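Long-range contacts in putative uncharacterized protein (Rhodobacter sphaeroides 2.4.1, PDB 3FAC), which is of unknown function but belongs to the Gfa family, whose members typically bind zinc and are thought to have carbon-sulfur lyase activity: residues G19-D27 with R34-R42; L46-T56 with W68-H78. All coordinates share one frame; numbering follows the deposited sequence.

Contact 1 (G19-D27 with R34-R42); sequences GFADARRCD and RGAIAATAR
Ile-37 packs against the guanidinium of Arg-25, its CG1 lying over the centre of one face, 3.3 Å from Arg-25 CZ. The arginine chain runs extended from CG to NE, which carries the head group alongside the 34-42 backbone. There Gly-35 O sits at the edge of the guanidinium, in its plane, 3.5 Å from Arg-25 NH2, while the aliphatic part of the chain passes Ala-36 O. Ile-37 divides its branches between two neighbours: CG1 and CD1 go to Arg-25, whereas CG2, anti to the backbone N, turns to Ala-23 and meets its CB at 3.5 Å. Ala-23 and Ile-37 are both buried, and this small apolar cluster is the close-packed part of the contact. The carbonyl of Ala-38 adds a CA-H...O contact, with Ala-38 O 3.1 Å from Ala-23 CA.

The backbones are joined far less firmly. Arg-24 N reaches Ala-38 O through a weak, bent hydrogen bond of 3.4 Å, and the exposed Arg-24 directs its CB away from 34-42. Toward the Gly-19 end, Asp-22 OD1 stays 4.1 Å from Thr-40 N, and the type I turn from Phe-20 to Ala-23 bends the chain. Near the other end, Cys-26 is tied to Cys-31 by a disulfide. The arrangement is that of an irregular loop laid against the edge strand 38-42 of an antiparallel sheet in the beta-tent fold of the Gfa family.

Contact 2 (L46-T56 with W68-H78); sequences LRVVRGAENLT and WFCRTCGIYTH
The amide of Asn-54 reaches into the Cys-70 to Cys-73 turn, where its OD1 accepts a hydrogen bond from Thr-72 OG1 at 3.1 Å, on a lone pair in the carbonyl plane. With CG anti to the backbone N (chi1 -160°), the amide crosses the Arg-71 side chain at about a right angle, the amide and guanidinium planes 77° apart. The backbone of Asn-54 grips the same turn, as Arg-71 N donates an almost straight 2.9 Å bond to Asn-54 O. This Cys-x-x-Cys motif is consistent with the family's zinc-binding cysteines, but here Cys-73 is in a disulfide with Cys-7.

Beyond this corner, strands 55-58 and 66-70 form a beta hairpin. Thr-56 and Phe-69 are a hydrogen-bonded pair, with Thr-56 N to Phe-69 O at 2.7 Å and Phe-69 N to Thr-56 O at 3.0 Å. Their side chains lie side by side, and Thr-56 CB makes a CH-pi contact over one face of the phenyl ring, 3.6 Å from its centroid. Leu-55, in the adjoining non-hydrogen-bonded pair with Cys-70, emerges on the other face of the sheet. Its CD2 packs on the Phe-69 to Cys-70 peptide, while CD1 approaches the edge of the His-78 ring. Leu-46 CD1 meets that imidazole 3.7 Å from His-78 CD2, and a hydrogen bond between Thr-77 OG1 and His-78 ND1 restrains the ring's rotation.

Strand 55-58 is outermost in the five-stranded sheet, whereas 46-50 belongs to the three-stranded sheet with 11-14; Leu-46 and His-78 thus bridge the two sheets, and both touch Tyr-88 of strand 87-91.

Both contacts are partly buried and lie on opposite sides of the chain's centre, with their own centres about 17 Å apart, yet they reach the same five-stranded sheet at its two outer strands, 38-42 and 55-58. Contact 1 adds an irregular loop to one edge and depends mainly on apolar and guanidinium packing. Contact 2 contains true strand pairing at the other edge, with short backbone hydrogen bonds and a polar turn, and extends to the second sheet. Tyr-76 of contact 2 connects them directly: its ring makes a cation-pi contact with Arg-34 and packs against Ala-36, both from contact 1. Each contact also carries one cysteine of a disulfide.

Contact 1 (G19-D27 with R34-R42)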
ATOM      1  N   GLY A  19      13.044  -2.617  -3.762  1.00 37.99           N
ATOM      2  CA  GLY A  19      12.328  -3.759  -4.297  1.00 38.31           C
ATOM      3  C   GLY A  19      11.403  -4.434  -3.305  1.00 39.14           C
ATOM      4  O   GLY A  19      10.805  -3.787  -2.444  1.00 39.93           O
ATOM      5  N   PHE A  20      11.297  -5.752  -3.430  1.00 39.93           N
ATOM      6  CA  PHE A  20      10.444  -6.560  -2.567  1.00 41.11           C
ATOM      7  C   PHE A  20      11.267  -7.213  -1.469  1.00 40.97           C
ATOM      8  O   PHE A  20      10.731  -7.891  -0.595  1.00 40.29           O
ATOM      9  CB  PHE A  20       9.759  -7.639  -3.402  1.00 41.83           C
ATOM     10  CG  PHE A  20       9.014  -7.099  -4.585  1.00 41.80           C
ATOM     11  CD1 PHE A  20       7.730  -6.584  -4.440  1.00 42.88           C
ATOM     12  CD2 PHE A  20       9.609  -7.074  -5.839  1.00 41.68           C
ATOM     13  CE1 PHE A  20       7.049  -6.053  -5.526  1.00 41.49           C
ATOM     14  CE2 PHE A  20       8.938  -6.544  -6.932  1.00 42.47           C
ATOM     15  CZ  PHE A  20       7.653  -6.032  -6.775  1.00 41.61           C
ATOM     16  N   ALA A  21      12.574  -6.997  -1.527  1.00 42.29           N
ATOM     17  CA  ALA A  21      13.499  -7.562  -0.557  1.00 43.87           C
ATOM     18  C   ALA A  21      13.034  -7.424   0.889  1.00 44.71           C
ATOM     19  O   ALA A  21      13.305  -8.296   1.714  1.00 45.72           O
ATOM     20  CB  ALA A  21      14.868  -6.920  -0.723  1.00 43.90           C
ATOM     21  N   ASP A  22      12.333  -6.336   1.197  1.00 46.03           N
ATOM     22  CA  ASP A  22      11.871  -6.110   2.563  1.00 48.44           C
ATOM     23  C   ASP A  22      10.358  -6.092   2.757  1.00 48.30           C
ATOM     24  O   ASP A  22       9.855  -5.398   3.640  1.00 48.18           O
ATOM     25  CB  ASP A  22      12.467  -4.806   3.103  1.00 50.99           C
ATOM     26  CG  ASP A  22      12.218  -3.627   2.183  1.00 53.12           C
ATOM     27  OD1 ASP A  22      11.037  -3.337   1.883  1.00 55.02           O
ATOM     28  OD2 ASP A  22      13.205  -2.988   1.758  1.00 54.66           O
ATOM     29  N   ALA A  23       9.634  -6.856   1.945  1.00 48.53           N
ATOM     30  CA  ALA A  23       8.180  -6.918   2.064  1.00 48.73           C
ATOM     31  C   ALA A  23       7.811  -7.623   3.369  1.00 48.77           C
ATOM     32  O   ALA A  23       8.016  -8.828   3.513  1.00 48.29           O
ATOM     33  CB  ALA A  23       7.590  -7.665   0.876  1.00 47.93           C
ATOM     34  N   ARG A  24       7.267  -6.865   4.316  1.00 49.49           N
ATOM     35  CA  ARG A  24       6.889  -7.416   5.615  1.00 49.95           C
ATOM     36  C   ARG A  24       5.373  -7.446   5.819  1.00 48.43           C
ATOM     37  O   ARG A  24       4.607  -7.432   4.854  1.00 48.17           O
ATOM     38  CB  ARG A  24       7.551  -6.601   6.732  1.00 52.36           C
ATOM     39  CG  ARG A  24       9.057  -6.440   6.563  1.00 56.58           C
ATOM     40  CD  ARG A  24       9.679  -5.641   7.701  1.00 59.36           C
ATOM     41  NE  ARG A  24       9.596  -6.345   8.978  1.00 62.40           N
ATOM     42  CZ  ARG A  24      10.086  -5.880  10.124  1.00 64.10           C
ATOM     43  NH1 ARG A  24      10.699  -4.704  10.161  1.00 64.11           N
ATOM     44  NH2 ARG A  24       9.964  -6.594  11.238  1.00 64.52           N
ATOM     45  N   ARG A  25       4.948  -7.477   7.081  1.00 46.82           N
ATOM     46  CA  ARG A  25       3.526  -7.526   7.414  1.00 44.33           C
ATOM     47  C   ARG A  25       3.236  -7.044   8.836  1.00 42.09           C
ATOM     48  O   ARG A  25       3.368  -7.812   9.786  1.00 43.34           O
ATOM     49  CB  ARG A  25       3.023  -8.965   7.262  1.00 44.75           C
ATOM     50  CG  ARG A  25       2.063  -9.198   6.110  1.00 43.99           C
ATOM     51  CD  ARG A  25       1.986 -10.680   5.776  1.00 44.82           C
ATOM     52  NE  ARG A  25       0.889 -10.999   4.866  1.00 44.93           N
ATOM     53  CZ  ARG A  25       0.870 -12.060   4.062  1.00 45.37           C
ATOM     54  NH1 ARG A  25       1.892 -12.903   4.049  1.00 45.34           N
ATOM     55  NH2 ARG A  25      -0.172 -12.280   3.276  1.00 45.94           N
ATOM     56  N   CYS A  26       2.844  -5.781   8.986  1.00 38.92           N
ATOM     57  CA  CYS A  26       2.524  -5.243  10.309  1.00 35.25           C
ATOM     58  C   CYS A  26       1.386  -6.093  10.860  1.00 35.56           C
ATOM     59  O   CYS A  26       0.454  -6.434  10.134  1.00 35.28           O
ATOM     60  CB  CYS A  26       2.095  -3.770  10.195  1.00 34.16           C
ATOM     61  SG  CYS A  26       1.388  -2.978  11.700  1.00 21.45           S
ATOM     62  N   ASP A  27       1.468  -6.456  12.135  1.00 35.09           N
ATOM     63  CA  ASP A  27       0.420  -7.269  12.734  1.00 34.48           C
ATOM     64  C   ASP A  27      -0.343  -6.503  13.806  1.00 33.57           C
ATOM     65  O   ASP A  27      -0.979  -7.104  14.669  1.00 33.76           O
ATOM     66  CB  ASP A  27       1.012  -8.554  13.322  1.00 35.46           C
ATOM     67  CG  ASP A  27       1.732  -8.323  14.637  1.00 36.81           C
ATOM     68  OD1 ASP A  27       2.429  -7.293  14.774  1.00 37.73           O
ATOM     69  OD2 ASP A  27       1.607  -9.187  15.530  1.00 35.89           O
ATOM     70  N   ARG A  34      -5.981  -5.674   7.690  1.00 23.79           N
ATOM     71  CA  ARG A  34      -5.773  -5.404   6.266  1.00 24.35           C
ATOM     72  C   ARG A  34      -5.378  -6.738   5.634  1.00 25.16           C
ATOM     73  O   ARG A  34      -6.030  -7.223   4.710  1.00 25.83           O
ATOM     74  CB  ARG A  34      -4.619  -4.425   6.058  1.00 26.29           C
ATOM     75  CG  ARG A  34      -4.966  -2.970   5.803  1.00 25.35           C
ATOM     76  CD  ARG A  34      -3.650  -2.209   5.770  1.00 25.66           C
ATOM     77  NE  ARG A  34      -3.767  -0.784   5.495  1.00 25.02           N
ATOM     78  CZ  ARG A  34      -2.778   0.083   5.695  1.00 25.00           C
ATOM     79  NH1 ARG A  34      -1.614  -0.345   6.173  1.00 24.15           N
ATOM     80  NH2 ARG A  34      -2.946   1.371   5.416  1.00 24.20           N
ATOM     81  N   GLY A  35      -4.288  -7.313   6.146  1.00 25.26           N
ATOM     82  CA  GLY A  35      -3.795  -8.590   5.661  1.00 25.98           C
ATOM     83  C   GLY A  35      -2.829  -8.523   4.491  1.00 26.30           C
ATOM     84  O   GLY A  35      -2.294  -9.548   4.059  1.00 26.63           O
ATOM     85  N   ALA A  36      -2.585  -7.321   3.982  1.00 25.98           N
ATOM     86  CA  ALA A  36      -1.697  -7.144   2.841  1.00 25.02           C
ATOM     87  C   ALA A  36      -0.207  -7.168   3.167  1.00 24.42           C
ATOM     88  O   ALA A  36       0.197  -7.008   4.315  1.00 23.82           O
ATOM     89  CB  ALA A  36      -2.043  -5.846   2.125  1.00 23.41           C
ATOM     90  N   ILE A  37       0.596  -7.384   2.131  1.00 26.05           N
ATOM     91  CA  ILE A  37       2.052  -7.403   2.237  1.00 25.80           C
ATOM     92  C   ILE A  37       2.507  -6.079   1.632  1.00 26.61           C
ATOM     93  O   ILE A  37       2.182  -5.776   0.483  1.00 27.26           O
ATOM     94  CB  ILE A  37       2.663  -8.570   1.427  1.00 25.85           C
ATOM     95  CG1 ILE A  37       2.277  -9.905   2.068  1.00 25.60           C
ATOM     96  CG2 ILE A  37       4.168  -8.433   1.366  1.00 24.58           C
ATOM     97  CD1 ILE A  37       2.787 -11.129   1.328  1.00 25.96           C
ATOM     98  N   ALA A  38       3.251  -5.287   2.397  1.00 26.52           N
ATOM     99  CA  ALA A  38       3.704  -3.994   1.906  1.00 26.83           C
ATOM    100  C   ALA A  38       5.191  -3.909   1.570  1.00 27.98           C
ATOM    101  O   ALA A  38       5.985  -4.776   1.942  1.00 26.79           O
ATOM    102  CB  ALA A  38       3.340  -2.909   2.914  1.00 25.24           C
ATOM    103  N   ALA A  39       5.541  -2.846   0.851  1.00 29.14           N
ATOM    104  CA  ALA A  39       6.910  -2.551   0.437  1.00 29.12           C
ATOM    105  C   ALA A  39       7.031  -1.030   0.479  1.00 29.70           C
ATOM    106  O   ALA A  39       6.083  -0.327   0.139  1.00 29.64           O
ATOM    107  CB  ALA A  39       7.160  -3.065  -0.968  1.00 28.65           C
ATOM    108  N   THR A  40       8.188  -0.525   0.892  1.00 30.38           N
ATOM    109  CA  THR A  40       8.396   0.918   1.013  1.00 32.29           C
ATOM    110  C   THR A  40       8.558   1.685  -0.304  1.00 32.77           C
ATOM    111  O   THR A  40       8.808   1.098  -1.354  1.00 31.75           O
ATOM    112  CB  THR A  40       9.625   1.211   1.909  1.00 33.22           C
ATOM    113  OG1 THR A  40       9.437   0.598   3.189  1.00 35.50           O
ATOM    114  CG2 THR A  40       9.807   2.708   2.108  1.00 34.52           C
ATOM    115  N   ALA A  41       8.401   3.007  -0.226  1.00 33.68           N
ATOM    116  CA  ALA A  41       8.543   3.897  -1.374  1.00 34.37           C
ATOM    117  C   ALA A  41       8.635   5.356  -0.914  1.00 35.38           C
ATOM    118  O   ALA A  41       7.798   5.823  -0.144  1.00 34.56           O
ATOM    119  CB  ALA A  41       7.365   3.722  -2.321  1.00 32.10           C
ATOM    120  N   ARG A  42       9.655   6.072  -1.382  1.00 36.38           N
ATOM    121  CA  ARG A  42       9.834   7.476  -1.015  1.00 37.64           C
ATOM    122  C   ARG A  42       8.608   8.283  -1.433  1.00 37.94           C
ATOM    123  O   ARG A  42       7.949   7.949  -2.419  1.00 37.75           O
ATOM    124  CB  ARG A  42      11.070   8.059  -1.706  1.00 39.44           C
ATOM    125  CG  ARG A  42      12.375   7.331  -1.426  1.00 42.82           C
ATOM    126  CD  ARG A  42      13.498   7.903  -2.284  1.00 45.62           C
ATOM    127  NE  ARG A  42      14.760   7.186  -2.113  1.00 48.65           N
ATOM    128  CZ  ARG A  42      15.498   7.213  -1.006  1.00 50.33           C
ATOM    129  NH1 ARG A  42      15.105   7.925   0.042  1.00 51.73           N
ATOM    130  NH2 ARG A  42      16.634   6.525  -0.948  1.00 50.64           N
TER

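Contact 2 (L46-T56 with W68-H78)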
ATOM      1  N   LEU A  46       5.941   8.092  -5.449  1.00 24.57           N
ATOM      2  CA  LEU A  46       4.572   7.623  -5.645  1.00 23.64           C
ATOM      3  C   LEU A  46       3.668   8.718  -6.210  1.00 23.29           C
ATOM      4  O   LEU A  46       3.612   9.832  -5.692  1.00 23.91           O
ATOM      5  CB  LEU A  46       4.005   7.083  -4.323  1.00 22.66           C
ATOM      6  CG  LEU A  46       2.655   6.353  -4.335  1.00 21.70           C
ATOM      7  CD1 LEU A  46       2.556   5.460  -3.110  1.00 20.16           C
ATOM      8  CD2 LEU A  46       1.503   7.349  -4.372  1.00 20.63           C
ATOM      9  N   ARG A  47       2.951   8.380  -7.276  1.00 23.26           N
ATOM     10  CA  ARG A  47       2.061   9.318  -7.938  1.00 23.96           C
ATOM     11  C   ARG A  47       0.715   8.666  -8.275  1.00 23.00           C
ATOM     12  O   ARG A  47       0.668   7.627  -8.929  1.00 23.49           O
ATOM     13  CB  ARG A  47       2.732   9.830  -9.217  1.00 24.52           C
ATOM     14  CG  ARG A  47       2.023  11.005  -9.867  1.00 29.42           C
ATOM     15  CD  ARG A  47       2.756  11.524 -11.107  1.00 31.27           C
ATOM     16  NE  ARG A  47       2.456  10.765 -12.321  1.00 32.76           N
ATOM     17  CZ  ARG A  47       3.160   9.726 -12.763  1.00 35.44           C
ATOM     18  NH1 ARG A  47       4.224   9.301 -12.092  1.00 36.25           N
ATOM     19  NH2 ARG A  47       2.804   9.117 -13.889  1.00 34.45           N
ATOM     20  N   VAL A  48      -0.372   9.279  -7.817  1.00 22.84           N
ATOM     21  CA  VAL A  48      -1.716   8.773  -8.082  1.00 21.16           C
ATOM     22  C   VAL A  48      -2.115   9.154  -9.507  1.00 22.27           C
ATOM     23  O   VAL A  48      -2.393  10.316  -9.798  1.00 21.66           O
ATOM     24  CB  VAL A  48      -2.734   9.366  -7.083  1.00 21.52           C
ATOM     25  CG1 VAL A  48      -4.150   8.945  -7.456  1.00 21.41           C
ATOM     26  CG2 VAL A  48      -2.400   8.898  -5.676  1.00 18.46           C
ATOM     27  N   VAL A  49      -2.142   8.161 -10.391  1.00 23.14           N
ATOM     28  CA  VAL A  49      -2.473   8.373 -11.797  1.00 23.51           C
ATOM     29  C   VAL A  49      -3.941   8.724 -12.029  1.00 25.18           C
ATOM     30  O   VAL A  49      -4.252   9.696 -12.723  1.00 25.05           O
ATOM     31  CB  VAL A  49      -2.105   7.126 -12.628  1.00 22.15           C
ATOM     32  CG1 VAL A  49      -2.379   7.376 -14.099  1.00 21.76           C
ATOM     33  CG2 VAL A  49      -0.639   6.789 -12.417  1.00 21.54           C
ATOM     34  N   ARG A  50      -4.842   7.929 -11.460  1.00 25.39           N
ATOM     35  CA  ARG A  50      -6.269   8.176 -11.604  1.00 25.65           C
ATOM     36  C   ARG A  50      -7.047   7.578 -10.435  1.00 26.24           C
ATOM     37  O   ARG A  50      -6.579   6.653  -9.769  1.00 25.98           O
ATOM     38  CB  ARG A  50      -6.792   7.579 -12.916  1.00 25.86           C
ATOM     39  CG  ARG A  50      -6.831   6.060 -12.944  1.00 28.63           C
ATOM     40  CD  ARG A  50      -7.868   5.537 -13.940  1.00 29.79           C
ATOM     41  NE  ARG A  50      -7.950   4.079 -13.913  1.00 30.30           N
ATOM     42  CZ  ARG A  50      -6.982   3.273 -14.336  1.00 29.25           C
ATOM     43  NH1 ARG A  50      -5.866   3.784 -14.828  1.00 27.24           N
ATOM     44  NH2 ARG A  50      -7.124   1.960 -14.249  1.00 30.47           N
ATOM     45  N   GLY A  51      -8.238   8.115 -10.194  1.00 25.56           N
ATOM     46  CA  GLY A  51      -9.074   7.614  -9.122  1.00 25.95           C
ATOM     47  C   GLY A  51      -8.868   8.297  -7.788  1.00 25.89           C
ATOM     48  O   GLY A  51      -9.337   7.809  -6.764  1.00 27.16           O
ATOM     49  N   ALA A  52      -8.166   9.424  -7.787  1.00 26.03           N
ATOM     50  CA  ALA A  52      -7.924  10.152  -6.545  1.00 27.07           C
ATOM     51  C   ALA A  52      -9.236  10.464  -5.824  1.00 27.26           C
ATOM     52  O   ALA A  52      -9.285  10.492  -4.597  1.00 28.26           O
ATOM     53  CB  ALA A  52      -7.167  11.441  -6.836  1.00 27.08           C
ATOM     54  N   GLU A  53     -10.300  10.683  -6.589  1.00 27.22           N
ATOM     55  CA  GLU A  53     -11.602  10.999  -6.016  1.00 26.30           C
ATOM     56  C   GLU A  53     -12.347   9.767  -5.506  1.00 26.01           C
ATOM     57  O   GLU A  53     -13.341   9.891  -4.791  1.00 25.11           O
ATOM     58  CB  GLU A  53     -12.483  11.700  -7.052  1.00 27.33           C
ATOM     59  CG  GLU A  53     -13.030  10.766  -8.125  1.00 29.38           C
ATOM     60  CD  GLU A  53     -12.105  10.616  -9.320  1.00 29.40           C
ATOM     61  OE1 GLU A  53     -10.867  10.696  -9.145  1.00 29.77           O
ATOM     62  OE2 GLU A  53     -12.625  10.402 -10.436  1.00 28.21           O
ATOM     63  N   ASN A  54     -11.867   8.583  -5.874  1.00 25.11           N
ATOM     64  CA  ASN A  54     -12.514   7.338  -5.471  1.00 22.29           C
ATOM     65  C   ASN A  54     -11.808   6.652  -4.307  1.00 21.64           C
ATOM     66  O   ASN A  54     -12.172   5.543  -3.918  1.00 20.86           O
ATOM     67  CB  ASN A  54     -12.594   6.394  -6.673  1.00 20.78           C
ATOM     68  CG  ASN A  54     -13.637   5.312  -6.499  1.00 21.21           C
ATOM     69  OD1 ASN A  54     -13.338   4.203  -6.057  1.00 24.05           O
ATOM     70  ND2 ASN A  54     -14.879   5.634  -6.842  1.00 22.41           N
ATOM     71  N   LEU A  55     -10.800   7.315  -3.748  1.00 19.46           N
ATOM     72  CA  LEU A  55     -10.062   6.759  -2.622  1.00 17.04           C
ATOM     73  C   LEU A  55     -10.567   7.275  -1.285  1.00 16.06           C
ATOM     74  O   LEU A  55     -10.981   8.424  -1.166  1.00 15.04           O
ATOM     75  CB  LEU A  55      -8.572   7.075  -2.748  1.00 16.47           C
ATOM     76  CG  LEU A  55      -7.734   6.151  -3.635  1.00 19.45           C
ATOM     77  CD1 LEU A  55      -6.300   6.672  -3.679  1.00 17.25           C
ATOM     78  CD2 LEU A  55      -7.772   4.719  -3.088  1.00 17.34           C
ATOM     79  N   THR A  56     -10.534   6.413  -0.273  1.00 15.36           N
ATOM     80  CA  THR A  56     -10.970   6.792   1.061  1.00 14.41           C
ATOM     81  C   THR A  56      -9.781   6.889   2.003  1.00 15.43           C
ATOM     82  O   THR A  56      -8.871   6.057   1.976  1.00 17.96           O
ATOM     83  CB  THR A  56     -11.977   5.788   1.636  1.00 12.80           C
ATOM     84  OG1 THR A  56     -13.155   5.776   0.818  1.00 13.30           O
ATOM     85  CG2 THR A  56     -12.358   6.183   3.061  1.00  7.45           C
ATOM     86  N   TRP A  68      -5.099   4.678   2.707  1.00 17.50           N
ATOM     87  CA  TRP A  68      -6.064   4.903   1.635  1.00 16.04           C
ATOM     88  C   TRP A  68      -6.569   3.580   1.082  1.00 15.98           C
ATOM     89  O   TRP A  68      -5.835   2.592   1.050  1.00 15.79           O
ATOM     90  CB  TRP A  68      -5.445   5.698   0.486  1.00 17.53           C
ATOM     91  CG  TRP A  68      -4.644   6.877   0.914  1.00 22.09           C
ATOM     92  CD1 TRP A  68      -3.339   6.877   1.312  1.00 23.37           C
ATOM     93  CD2 TRP A  68      -5.093   8.231   1.009  1.00 21.84           C
ATOM     94  NE1 TRP A  68      -2.947   8.147   1.649  1.00 24.32           N
ATOM     95  CE2 TRP A  68      -4.006   8.999   1.474  1.00 24.36           C
ATOM     96  CE3 TRP A  68      -6.312   8.870   0.747  1.00 23.28           C
ATOM     97  CZ2 TRP A  68      -4.098  10.382   1.686  1.00 25.11           C
ATOM     98  CZ3 TRP A  68      -6.405  10.251   0.958  1.00 24.69           C
ATOM     99  CH2 TRP A  68      -5.304  10.988   1.422  1.00 24.85           C
ATOM    100  N   PHE A  69      -7.827   3.566   0.655  1.00 15.28           N
ATOM    101  CA  PHE A  69      -8.422   2.371   0.072  1.00 15.04           C
ATOM    102  C   PHE A  69      -9.533   2.778  -0.887  1.00 14.90           C
ATOM    103  O   PHE A  69     -10.219   3.777  -0.670  1.00 13.87           O
ATOM    104  CB  PHE A  69      -8.949   1.434   1.170  1.00 14.64           C
ATOM    105  CG  PHE A  69     -10.196   1.921   1.858  1.00 13.94           C
ATOM    106  CD1 PHE A  69     -11.446   1.765   1.263  1.00 14.13           C
ATOM    107  CD2 PHE A  69     -10.124   2.511   3.116  1.00 15.44           C
ATOM    108  CE1 PHE A  69     -12.604   2.185   1.908  1.00 12.49           C
ATOM    109  CE2 PHE A  69     -11.279   2.936   3.770  1.00 14.97           C
ATOM    110  CZ  PHE A  69     -12.522   2.772   3.164  1.00 14.86           C
ATOM    111  N   CYS A  70      -9.683   2.014  -1.961  1.00 14.96           N
ATOM    112  CA  CYS A  70     -10.699   2.280  -2.972  1.00 15.47           C
ATOM    113  C   CYS A  70     -12.109   2.125  -2.397  1.00 16.00           C
ATOM    114  O   CYS A  70     -12.444   1.083  -1.849  1.00 16.91           O
ATOM    115  CB  CYS A  70     -10.499   1.324  -4.145  1.00 14.99           C
ATOM    116  SG  CYS A  70     -11.688   1.533  -5.476  1.00 10.87           S
ATOM    117  N   ARG A  71     -12.935   3.159  -2.532  1.00 16.75           N
ATOM    118  CA  ARG A  71     -14.300   3.125  -1.995  1.00 17.14           C
ATOM    119  C   ARG A  71     -15.213   2.117  -2.690  1.00 15.70           C
ATOM    120  O   ARG A  71     -16.239   1.720  -2.139  1.00 15.75           O
ATOM    121  CB  ARG A  71     -14.939   4.520  -2.075  1.00 18.08           C
ATOM    122  CG  ARG A  71     -15.210   4.990  -3.497  1.00 22.96           C
ATOM    123  CD  ARG A  71     -15.469   6.493  -3.578  1.00 24.10           C
ATOM    124  NE  ARG A  71     -16.704   6.892  -2.910  1.00 29.00           N
ATOM    125  CZ  ARG A  71     -17.929   6.598  -3.341  1.00 31.18           C
ATOM    126  NH1 ARG A  71     -18.100   5.894  -4.455  1.00 32.07           N
ATOM    127  NH2 ARG A  71     -18.989   7.008  -2.654  1.00 32.52           N
ATOM    128  N   THR A  72     -14.837   1.696  -3.894  1.00 13.71           N
ATOM    129  CA  THR A  72     -15.655   0.759  -4.654  1.00 11.88           C
ATOM    130  C   THR A  72     -15.342  -0.706  -4.372  1.00 12.00           C
ATOM    131  O   THR A  72     -16.228  -1.463  -3.968  1.00 10.36           O
ATOM    132  CB  THR A  72     -15.524   1.015  -6.172  1.00 11.14           C
ATOM    133  OG1 THR A  72     -15.836   2.382  -6.449  1.00 12.26           O
ATOM    134  CG2 THR A  72     -16.485   0.136  -6.953  1.00  7.27           C
ATOM    135  N   CYS A  73     -14.093  -1.109  -4.592  1.00 11.08           N
ATOM    136  CA  CYS A  73     -13.705  -2.493  -4.367  1.00  9.96           C
ATOM    137  C   CYS A  73     -13.126  -2.726  -2.968  1.00  9.59           C
ATOM    138  O   CYS A  73     -12.876  -3.866  -2.565  1.00  8.84           O
ATOM    139  CB  CYS A  73     -12.716  -2.942  -5.451  1.00 10.59           C
ATOM    140  SG  CYS A  73     -11.298  -1.849  -5.708  1.00 12.08           S
ATOM    141  N   GLY A  74     -12.917  -1.643  -2.230  1.00  6.37           N
ATOM    142  CA  GLY A  74     -12.390  -1.755  -0.881  1.00  6.90           C
ATOM    143  C   GLY A  74     -10.937  -2.179  -0.790  1.00  7.17           C
ATOM    144  O   GLY A  74     -10.438  -2.438   0.304  1.00  5.41           O
ATOM    145  N   ILE A  75     -10.247  -2.236  -1.927  1.00  9.10           N
ATOM    146  CA  ILE A  75      -8.846  -2.651  -1.945  1.00  9.39           C
ATOM    147  C   ILE A  75      -7.857  -1.598  -1.453  1.00 11.40           C
ATOM    148  O   ILE A  75      -7.823  -0.471  -1.944  1.00 11.87           O
ATOM    149  CB  ILE A  75      -8.416  -3.090  -3.360  1.00  9.14           C
ATOM    150  CG1 ILE A  75      -9.245  -4.299  -3.805  1.00 10.57           C
ATOM    151  CG2 ILE A  75      -6.921  -3.401  -3.378  1.00  4.63           C
ATOM    152  CD1 ILE A  75      -9.152  -5.500  -2.863  1.00  8.96           C
ATOM    153  N   TYR A  76      -7.049  -1.986  -0.477  1.00 13.33           N
ATOM    154  CA  TYR A  76      -6.031  -1.110   0.091  1.00 15.16           C
ATOM    155  C   TYR A  76      -4.904  -0.887  -0.923  1.00 15.60           C
ATOM    156  O   TYR A  76      -4.222  -1.831  -1.319  1.00 15.20           O
ATOM    157  CB  TYR A  76      -5.482  -1.755   1.371  1.00 15.79           C
ATOM    158  CG  TYR A  76      -4.021  -1.492   1.664  1.00 18.39           C
ATOM    159  CD1 TYR A  76      -3.560  -0.205   1.954  1.00 18.87           C
ATOM    160  CD2 TYR A  76      -3.107  -2.546   1.704  1.00 19.76           C
ATOM    161  CE1 TYR A  76      -2.222   0.023   2.283  1.00 18.74           C
ATOM    162  CE2 TYR A  76      -1.769  -2.332   2.032  1.00 20.14           C
ATOM    163  CZ  TYR A  76      -1.334  -1.047   2.324  1.00 21.40           C
ATOM    164  OH  TYR A  76      -0.016  -0.841   2.679  1.00 20.59           O
ATOM    165  N   THR A  77      -4.714   0.361  -1.338  1.00 16.31           N
ATOM    166  CA  THR A  77      -3.672   0.696  -2.306  1.00 18.73           C
ATOM    167  C   THR A  77      -2.330   1.005  -1.643  1.00 19.39           C
ATOM    168  O   THR A  77      -1.347   0.285  -1.839  1.00 20.04           O
ATOM    169  CB  THR A  77      -4.069   1.924  -3.169  1.00 20.19           C
ATOM    170  OG1 THR A  77      -4.415   3.019  -2.312  1.00 22.87           O
ATOM    171  CG2 THR A  77      -5.253   1.599  -4.067  1.00 19.71           C
ATOM    172  N   HIS A  78      -2.295   2.080  -0.863  1.00 19.88           N
ATOM    173  CA  HIS A  78      -1.072   2.505  -0.190  1.00 21.51           C
ATOM    174  C   HIS A  78      -1.389   3.313   1.065  1.00 23.19           C
ATOM    175  O   HIS A  78      -2.544   3.646   1.324  1.00 22.72           O
ATOM    176  CB  HIS A  78      -0.238   3.373  -1.133  1.00 20.11           C
ATOM    177  CG  HIS A  78      -0.899   4.670  -1.493  1.00 19.42           C
ATOM    178  ND1 HIS A  78      -2.080   4.733  -2.201  1.00 18.71           N
ATOM    179  CD2 HIS A  78      -0.561   5.950  -1.212  1.00 18.99           C
ATOM    180  CE1 HIS A  78      -2.440   5.996  -2.342  1.00 19.78           C
ATOM    181  NE2 HIS A  78      -1.536   6.755  -1.750  1.00 19.80           N
TER